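Local coordinates for protein Hpy188I (Helicobacter pylori, PDB 3OQG) that cuts double-stranded DNA at its pseudopalindromic recognition site as a restriction endonuclease of the GIY-YIG nuclease family, probably with the help of a metal ion, at residues K64-V76 against I84-Y98. Sequence-based numbering, arbitrary orientation. Where two conformers were deposited one is given.
With nucleotides of chain C.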
loop_
_atom_site.group_PDB
_atom_site.type_symbol
_atom_site.label_atom_id
_atom_site.label_comp_id
_atom_site.label_asym_id
_atom_site.label_seq_id
_atom_site.Cartn_x
_atom_site.Cartn_y
_atom_site.Cartn_z
ATOM N N LYS A 64 4.326 -23.418 11.902
ATOM C CA LYS A 64 5.006 -23.642 10.636
ATOM C C LYS A 64 4.687 -22.569 9.582
ATOM O O LYS A 64 5.443 -22.435 8.617
ATOM C CB LYS A 64 4.679 -25.028 10.090
ATOM C CG LYS A 64 3.275 -25.152 9.509
ATOM C CD LYS A 64 2.880 -26.576 9.183
ATOM C CE LYS A 64 1.591 -26.591 8.378
ATOM N NZ LYS A 64 0.520 -25.740 9.002
ATOM N N ASN A 65 3.578 -21.829 9.755
ATOM C CA ASN A 65 3.177 -20.756 8.829
ATOM C C ASN A 65 3.392 -19.331 9.313
ATOM O O ASN A 65 3.044 -18.369 8.619
ATOM C CB ASN A 65 1.709 -20.942 8.434
ATOM C CG ASN A 65 1.541 -21.933 7.339
ATOM O OD1 ASN A 65 2.364 -21.991 6.426
ATOM N ND2 ASN A 65 0.474 -22.724 7.400
HETATM N N MSE A 66 3.995 -19.169 10.479
HETATM C CA MSE A 66 4.199 -17.834 11.029
HETATM C C MSE A 66 5.184 -16.971 10.233
HETATM O O MSE A 66 5.122 -15.743 10.315
HETATM C CB MSE A 66 4.638 -17.914 12.500
HETATM C CG MSE A 66 3.571 -18.475 13.407
HETATM SE SE MSE A 66 1.899 -17.463 13.435
HETATM C CE MSE A 66 2.578 -15.683 13.998
ATOM N N LYS A 67 6.104 -17.599 9.502
ATOM C CA LYS A 67 7.046 -16.859 8.645
ATOM C C LYS A 67 6.677 -16.955 7.139
ATOM O O LYS A 67 7.393 -16.442 6.289
ATOM C CB LYS A 67 8.509 -17.279 8.939
ATOM C CG LYS A 67 8.995 -16.849 10.355
ATOM C CD LYS A 67 10.487 -17.202 10.669
ATOM C CE LYS A 67 10.976 -16.473 11.949
ATOM N NZ LYS A 67 12.450 -16.643 12.262
ATOM N N ASN A 68 5.552 -17.608 6.837
ATOM C CA ASN A 68 5.037 -17.711 5.467
ATOM C C ASN A 68 4.517 -16.370 4.962
ATOM O O ASN A 68 3.815 -15.668 5.683
ATOM C CB ASN A 68 3.903 -18.737 5.379
ATOM C CG ASN A 68 4.372 -20.110 4.934
ATOM O OD1 ASN A 68 5.549 -20.451 5.034
ATOM N ND2 ASN A 68 3.436 -20.910 4.438
ATOM N N GLU A 69 4.852 -16.041 3.715
ATOM C CA GLU A 69 4.515 -14.737 3.110
ATOM C C GLU A 69 3.403 -14.872 2.079
ATOM O O GLU A 69 3.420 -15.809 1.291
ATOM C CB GLU A 69 5.754 -14.200 2.395
ATOM C CG GLU A 69 6.941 -14.006 3.286
ATOM C CD GLU A 69 8.111 -13.385 2.567
ATOM O OE1 GLU A 69 8.555 -13.952 1.543
ATOM O OE2 GLU A 69 8.582 -12.328 3.032
ATOM N N GLY A 70 2.469 -13.921 2.037
ATOM C CA GLY A 70 1.415 -13.928 1.036
ATOM C C GLY A 70 0.200 -14.686 1.521
ATOM O O GLY A 70 0.087 -15.908 1.328
ATOM N N LEU A 71 -0.702 -13.972 2.183
ATOM C CA LEU A 71 -1.891 -14.586 2.768
ATOM C C LEU A 71 -3.101 -13.659 2.665
ATOM O O LEU A 71 -2.970 -12.432 2.585
ATOM C CB LEU A 71 -1.669 -14.944 4.244
ATOM C CG LEU A 71 -1.497 -13.814 5.274
ATOM C CD1 LEU A 71 -1.844 -14.310 6.717
ATOM C CD2 LEU A 71 -0.075 -13.287 5.197
ATOM N N VAL A 72 -4.276 -14.273 2.671
ATOM C CA VAL A 72 -5.502 -13.601 3.015
ATOM C C VAL A 72 -5.812 -13.980 4.461
ATOM O O VAL A 72 -5.640 -15.139 4.868
ATOM C CB VAL A 72 -6.668 -13.987 2.081
ATOM C CG1 VAL A 72 -7.933 -13.210 2.463
ATOM C CG2 VAL A 72 -6.296 -13.741 0.625
ATOM N N TYR A 73 -6.205 -12.988 5.260
ATOM C CA TYR A 73 -6.573 -13.236 6.653
ATOM C C TYR A 73 -7.952 -12.714 7.000
ATOM O O TYR A 73 -8.483 -11.802 6.340
ATOM C CB TYR A 73 -5.531 -12.656 7.611
ATOM C CG TYR A 73 -5.343 -11.167 7.494
ATOM C CD1 TYR A 73 -4.337 -10.641 6.712
ATOM C CD2 TYR A 73 -6.168 -10.285 8.197
ATOM C CE1 TYR A 73 -4.154 -9.247 6.604
ATOM C CE2 TYR A 73 -5.987 -8.924 8.136
ATOM C CZ TYR A 73 -4.998 -8.402 7.333
ATOM O OH TYR A 73 -4.837 -7.051 7.241
ATOM N N VAL A 74 -8.541 -13.322 8.031
ATOM C CA VAL A 74 -9.829 -12.922 8.572
ATOM C C VAL A 74 -9.645 -12.751 10.066
ATOM O O VAL A 74 -9.148 -13.659 10.725
ATOM C CB VAL A 74 -10.938 -13.982 8.300
ATOM C CG1 VAL A 74 -12.341 -13.451 8.742
ATOM C CG2 VAL A 74 -10.934 -14.388 6.800
ATOM N N PHE A 75 -9.994 -11.568 10.570
ATOM C CA PHE A 75 -10.003 -11.250 11.995
ATOM C C PHE A 75 -11.394 -11.543 12.526
ATOM O O PHE A 75 -12.394 -10.979 12.046
ATOM C CB PHE A 75 -9.697 -9.766 12.221
ATOM C CG PHE A 75 -8.239 -9.379 12.063
ATOM C CD1 PHE A 75 -7.249 -10.299 11.713
ATOM C CD2 PHE A 75 -7.865 -8.053 12.240
ATOM C CE1 PHE A 75 -5.902 -9.925 11.607
ATOM C CE2 PHE A 75 -6.523 -7.671 12.120
ATOM C CZ PHE A 75 -5.551 -8.603 11.791
ATOM N N VAL A 76 -11.455 -12.407 13.530
ATOM C CA VAL A 76 -12.732 -12.834 14.102
ATOM C C VAL A 76 -12.720 -12.510 15.586
ATOM O O VAL A 76 -11.759 -12.838 16.306
ATOM C CB VAL A 76 -12.960 -14.340 13.860
ATOM C CG1 VAL A 76 -14.289 -14.831 14.496
ATOM C CG2 VAL A 76 -12.931 -14.618 12.376
ATOM N N ILE A 84 -11.525 -8.701 6.659
ATOM C CA ILE A 84 -10.796 -9.563 5.749
ATOM C C ILE A 84 -9.737 -8.670 5.139
ATOM O O ILE A 84 -10.042 -7.556 4.723
ATOM C CB ILE A 84 -11.681 -10.164 4.651
ATOM C CG1 ILE A 84 -12.818 -10.996 5.265
ATOM C CG2 ILE A 84 -10.832 -11.004 3.674
ATOM C CD1 ILE A 84 -13.967 -11.284 4.311
ATOM N N GLY A 85 -8.488 -9.133 5.151
ATOM C CA GLY A 85 -7.371 -8.396 4.568
ATOM C C GLY A 85 -6.357 -9.297 3.906
ATOM O O GLY A 85 -6.535 -10.507 3.843
ATOM N N HIS A 86 -5.276 -8.709 3.410
ATOM C CA HIS A 86 -4.209 -9.500 2.846
ATOM C C HIS A 86 -2.859 -8.867 3.164
ATOM O O HIS A 86 -2.755 -7.663 3.501
ATOM C CB HIS A 86 -4.380 -9.640 1.325
ATOM C CG HIS A 86 -3.845 -8.462 0.566
ATOM N ND1 HIS A 86 -4.557 -7.293 0.406
ATOM C CD2 HIS A 86 -2.633 -8.241 0.009
ATOM C CE1 HIS A 86 -3.830 -6.426 -0.273
ATOM N NE2 HIS A 86 -2.647 -6.965 -0.502
ATOM N N SER A 87 -1.825 -9.675 2.999
ATOM C CA SER A 87 -0.458 -9.222 3.127
ATOM C C SER A 87 0.482 -10.040 2.256
ATOM O O SER A 87 0.361 -11.274 2.199
ATOM C CB SER A 87 0.024 -9.318 4.559
ATOM O OG SER A 87 1.343 -8.792 4.679
ATOM N N ILE A 88 1.434 -9.367 1.609
ATOM C CA ILE A 88 2.536 -10.059 0.924
ATOM C C ILE A 88 3.661 -10.438 1.901
ATOM O O ILE A 88 4.619 -11.092 1.517
ATOM C CB ILE A 88 3.107 -9.238 -0.260
ATOM C CG1 ILE A 88 3.865 -7.987 0.245
ATOM C CG2 ILE A 88 1.952 -8.896 -1.213
ATOM C CD1 ILE A 88 4.615 -7.179 -0.798
ATOM N N THR A 89 3.546 -9.984 3.145
ATOM C CA THR A 89 4.526 -10.301 4.189
ATOM C C THR A 89 3.945 -11.395 5.099
ATOM O O THR A 89 2.792 -11.800 4.917
ATOM C CB THR A 89 4.895 -9.015 5.010
ATOM O OG1 THR A 89 3.809 -8.658 5.870
ATOM C CG2 THR A 89 5.245 -7.847 4.069
ATOM N N PRO A 90 4.729 -11.883 6.086
ATOM C CA PRO A 90 4.123 -12.744 7.114
ATOM C C PRO A 90 3.153 -11.986 8.012
ATOM O O PRO A 90 3.204 -10.761 8.076
ATOM C CB PRO A 90 5.339 -13.229 7.939
ATOM C CG PRO A 90 6.515 -12.979 7.073
ATOM C CD PRO A 90 6.170 -11.719 6.322
ATOM N N ILE A 91 2.256 -12.704 8.691
ATOM C CA ILE A 91 1.302 -12.066 9.598
ATOM C C ILE A 91 1.978 -11.153 10.625
ATOM O O ILE A 91 1.413 -10.126 11.043
ATOM C CB ILE A 91 0.398 -13.122 10.308
ATOM C CG1 ILE A 91 -0.783 -12.438 11.000
ATOM C CG2 ILE A 91 1.233 -14.097 11.203
ATOM C CD1 ILE A 91 -1.721 -11.643 10.048
ATOM N N THR A 92 3.170 -11.536 11.061
ATOM C CA THR A 92 3.857 -10.807 12.110
ATOM C C THR A 92 4.140 -9.367 11.667
ATOM O O THR A 92 3.946 -8.434 12.436
ATOM C CB THR A 92 5.168 -11.514 12.523
ATOM O OG1 THR A 92 5.981 -11.757 11.369
ATOM C CG2 THR A 92 4.845 -12.835 13.207
ATOM N N LYS A 93 4.607 -9.205 10.431
ATOM C CA LYS A 93 4.864 -7.872 9.874
ATOM C C LYS A 93 3.564 -7.074 9.676
ATOM O O LYS A 93 3.513 -5.849 9.917
ATOM C CB LYS A 93 5.674 -7.972 8.576
ATOM C CG LYS A 93 7.122 -8.417 8.792
ATOM C CD LYS A 93 7.901 -8.193 7.515
ATOM C CE LYS A 93 9.244 -8.831 7.535
ATOM N NZ LYS A 93 9.920 -8.583 6.220
ATOM N N ARG A 94 2.503 -7.744 9.233
ATOM C CA ARG A 94 1.226 -7.063 9.081
ATOM C C ARG A 94 0.717 -6.570 10.433
ATOM O O ARG A 94 0.168 -5.479 10.527
ATOM C CB ARG A 94 0.168 -7.940 8.388
ATOM C CG ARG A 94 -1.184 -7.224 8.169
ATOM C CD ARG A 94 -1.039 -6.020 7.220
ATOM N NE ARG A 94 -2.219 -5.163 7.057
ATOM C CZ ARG A 94 -2.454 -4.046 7.746
ATOM N NH1 ARG A 94 -1.639 -3.654 8.686
ATOM N NH2 ARG A 94 -3.515 -3.295 7.453
ATOM N N VAL A 95 0.867 -7.386 11.477
ATOM C CA VAL A 95 0.503 -6.942 12.828
ATOM C C VAL A 95 1.377 -5.766 13.299
ATOM O O VAL A 95 0.862 -4.831 13.888
ATOM C CB VAL A 95 0.533 -8.117 13.817
ATOM C CG1 VAL A 95 0.319 -7.606 15.282
ATOM C CG2 VAL A 95 -0.522 -9.134 13.398
ATOM N N GLN A 96 2.687 -5.846 13.070
ATOM C CA GLN A 96 3.644 -4.733 13.261
ATOM C C GLN A 96 3.065 -3.451 12.638
ATOM O O GLN A 96 2.959 -2.395 13.275
ATOM C CB GLN A 96 4.940 -5.177 12.572
ATOM C CG GLN A 96 6.179 -4.393 12.825
ATOM C CD GLN A 96 7.355 -5.206 12.239
ATOM O OE1 GLN A 96 8.041 -4.755 11.334
ATOM N NE2 GLN A 96 7.496 -6.476 12.698
ATOM N N SER A 97 2.624 -3.573 11.398
ATOM C CA SER A 97 1.978 -2.457 10.690
ATOM C C SER A 97 0.712 -1.972 11.425
ATOM O O SER A 97 0.555 -0.773 11.685
ATOM C CB SER A 97 1.688 -2.862 9.238
ATOM O OG SER A 97 1.163 -1.758 8.492
ATOM N N TYR A 98 -0.202 -2.866 11.792
ATOM C CA TYR A 98 -1.362 -2.456 12.632
ATOM C C TYR A 98 -0.942 -1.717 13.889
ATOM O O TYR A 98 -1.589 -0.742 14.304
ATOM C CB TYR A 98 -2.222 -3.656 13.016
ATOM C CG TYR A 98 -3.138 -4.110 11.908
ATOM C CD1 TYR A 98 -4.107 -3.260 11.392
ATOM C CD2 TYR A 98 -3.060 -5.399 11.394
ATOM C CE1 TYR A 98 -4.964 -3.674 10.414
ATOM C CE2 TYR A 98 -3.922 -5.824 10.401
ATOM C CZ TYR A 98 -4.857 -4.960 9.895
ATOM O OH TYR A 98 -5.727 -5.372 8.898
ATOM P P DA C 7 1.347 -5.585 2.954
ATOM O OP1 DA C 7 1.580 -6.702 2.013
ATOM O OP2 DA C 7 1.133 -5.872 4.398
ATOM O "O5'" DA C 7 2.571 -4.574 2.840
ATOM C "C5'" DA C 7 2.892 -3.988 1.579
ATOM C "C4'" DA C 7 4.200 -3.236 1.654
ATOM O "O4'" DA C 7 4.049 -2.049 2.466
ATOM C "C3'" DA C 7 5.381 -4.009 2.235
ATOM O "O3'" DA C 7 6.548 -3.764 1.443
ATOM C "C2'" DA C 7 5.528 -3.446 3.638
ATOM C "C1'" DA C 7 5.000 -2.027 3.516
ATOM N N9 DA C 7 4.318 -1.554 4.722
ATOM C C8 DA C 7 3.177 -2.078 5.287
ATOM N N7 DA C 7 2.795 -1.462 6.377
ATOM C C5 DA C 7 3.742 -0.460 6.545
ATOM C C6 DA C 7 3.904 0.533 7.527
ATOM N N6 DA C 7 3.080 0.694 8.571
ATOM N N1 DA C 7 4.957 1.369 7.402
ATOM C C2 DA C 7 5.785 1.207 6.356
ATOM N N3 DA C 7 5.739 0.315 5.376
ATOM C C4 DA C 7 4.683 -0.503 5.529
ATOM P P DG C 6 -5.381 -4.260 4.260
ATOM O OP1 DG C 6 -5.864 -5.626 3.966
ATOM O OP2 DG C 6 -5.604 -3.665 5.603
ATOM O "O5'" DG C 6 -3.831 -4.192 3.908
ATOM C "C5'" DG C 6 -3.428 -4.135 2.543
ATOM C "C4'" DG C 6 -2.013 -3.626 2.424
ATOM O "O4'" DG C 6 -1.913 -2.256 2.884
ATOM C "C3'" DG C 6 -0.983 -4.421 3.230
ATOM O "O3'" DG C 6 0.117 -4.744 2.382
ATOM C "C2'" DG C 6 -0.546 -3.451 4.313
ATOM C "C1'" DG C 6 -0.685 -2.141 3.573
ATOM N N9 DG C 6 -0.718 -0.949 4.417
ATOM C C8 DG C 6 -1.631 -0.618 5.392
ATOM N N7 DG C 6 -1.334 0.493 6.014
ATOM C C5 DG C 6 -0.166 0.932 5.399
ATOM C C6 DG C 6 0.643 2.073 5.655
ATOM O O6 DG C 6 0.490 2.956 6.515
ATOM N N1 DG C 6 1.739 2.125 4.789
ATOM C C2 DG C 6 2.023 1.194 3.821
ATOM N N2 DG C 6 3.135 1.399 3.094
ATOM N N3 DG C 6 1.280 0.133 3.577
ATOM C C4 DG C 6 0.215 0.062 4.401
ATOM P P DC C 9 13.215 -1.034 3.911
ATOM O OP1 DC C 9 14.055 -0.239 2.976
ATOM O OP2 DC C 9 13.426 -2.501 4.011
ATOM O "O5'" DC C 9 13.344 -0.394 5.362
ATOM C "C5'" DC C 9 13.071 0.989 5.582
ATOM C "C4'" DC C 9 13.108 1.309 7.060
ATOM O "O4'" DC C 9 11.980 0.757 7.781
ATOM C "C3'" DC C 9 14.362 0.849 7.812
ATOM O "O3'" DC C 9 15.099 1.971 8.264
ATOM C "C2'" DC C 9 13.818 0.117 9.029
ATOM C "C1'" DC C 9 12.404 0.651 9.126
ATOM N N1 DC C 9 11.480 -0.231 9.856
ATOM C C2 DC C 9 10.953 0.221 11.062
ATOM O O2 DC C 9 11.242 1.368 11.447
ATOM N N3 DC C 9 10.142 -0.591 11.773
ATOM C C4 DC C 9 9.851 -1.806 11.315
ATOM N N4 DC C 9 9.059 -2.577 12.064
ATOM C C5 DC C 9 10.360 -2.284 10.072
ATOM C C6 DC C 9 11.162 -1.470 9.381
HETATM O O HOH W 1 2.268 -15.516 8.052
HETATM O O HOH W 2 7.497 -13.768 11.192
HETATM O O HOH W 3 7.432 -10.412 1.728
HETATM O O HOH W 4 8.483 -10.092 4.417
#
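Tyr73 lays its ring over Gly85, whose CA sits 3.9 Å from the ring centroid in a CH-pi contact over the face. Tyr73 CG stands between its own backbone N and carbonyl carbon (chi1 60°), which swings the phenol across the neighbouring strand toward helix 91-98. There Tyr73 OH meets Tyr98 OH at 2.5 Å, a short hydrogen bond lying in the plane of the Tyr73 ring; Lys83 also bonds Tyr98 OH. Arg94 crosses Tyr73 at about a right angle, its guanidinium sandwiched between the Tyr98 ring and the sugar of DG6 of chain C; its NH2 reaches OP2 of that nucleotide at 2.8 Å. Phe75 CE2 and CZ pack against Tyr98 CE2, the ring planes oblique at 50°. Between the strands, Tyr73 and Gly85 exchange two backbone hydrogen bonds, as do Leu71 and Ser87; Gly70 and Leu71 both face Ser87, a G1 beta bulge. Ile88 N donates to OP1 of DA7 of chain C at 2.7 Å and Ser87 OG to OP2 of the same nucleotide at 2.9 Å, while accepting Thr89 N in an ST turn. On the other face of the sheet, His86 ND1 bonds Glu159 of the second subunit; His86 and Glu159 are calcium-site residues in this enzyme. A hairpin with Tyr73 and Ile84-Gly85 on its two strands, then a helix whose Arg94 grips DNA phosphate, is consistent with a GIY-YIG nuclease active site.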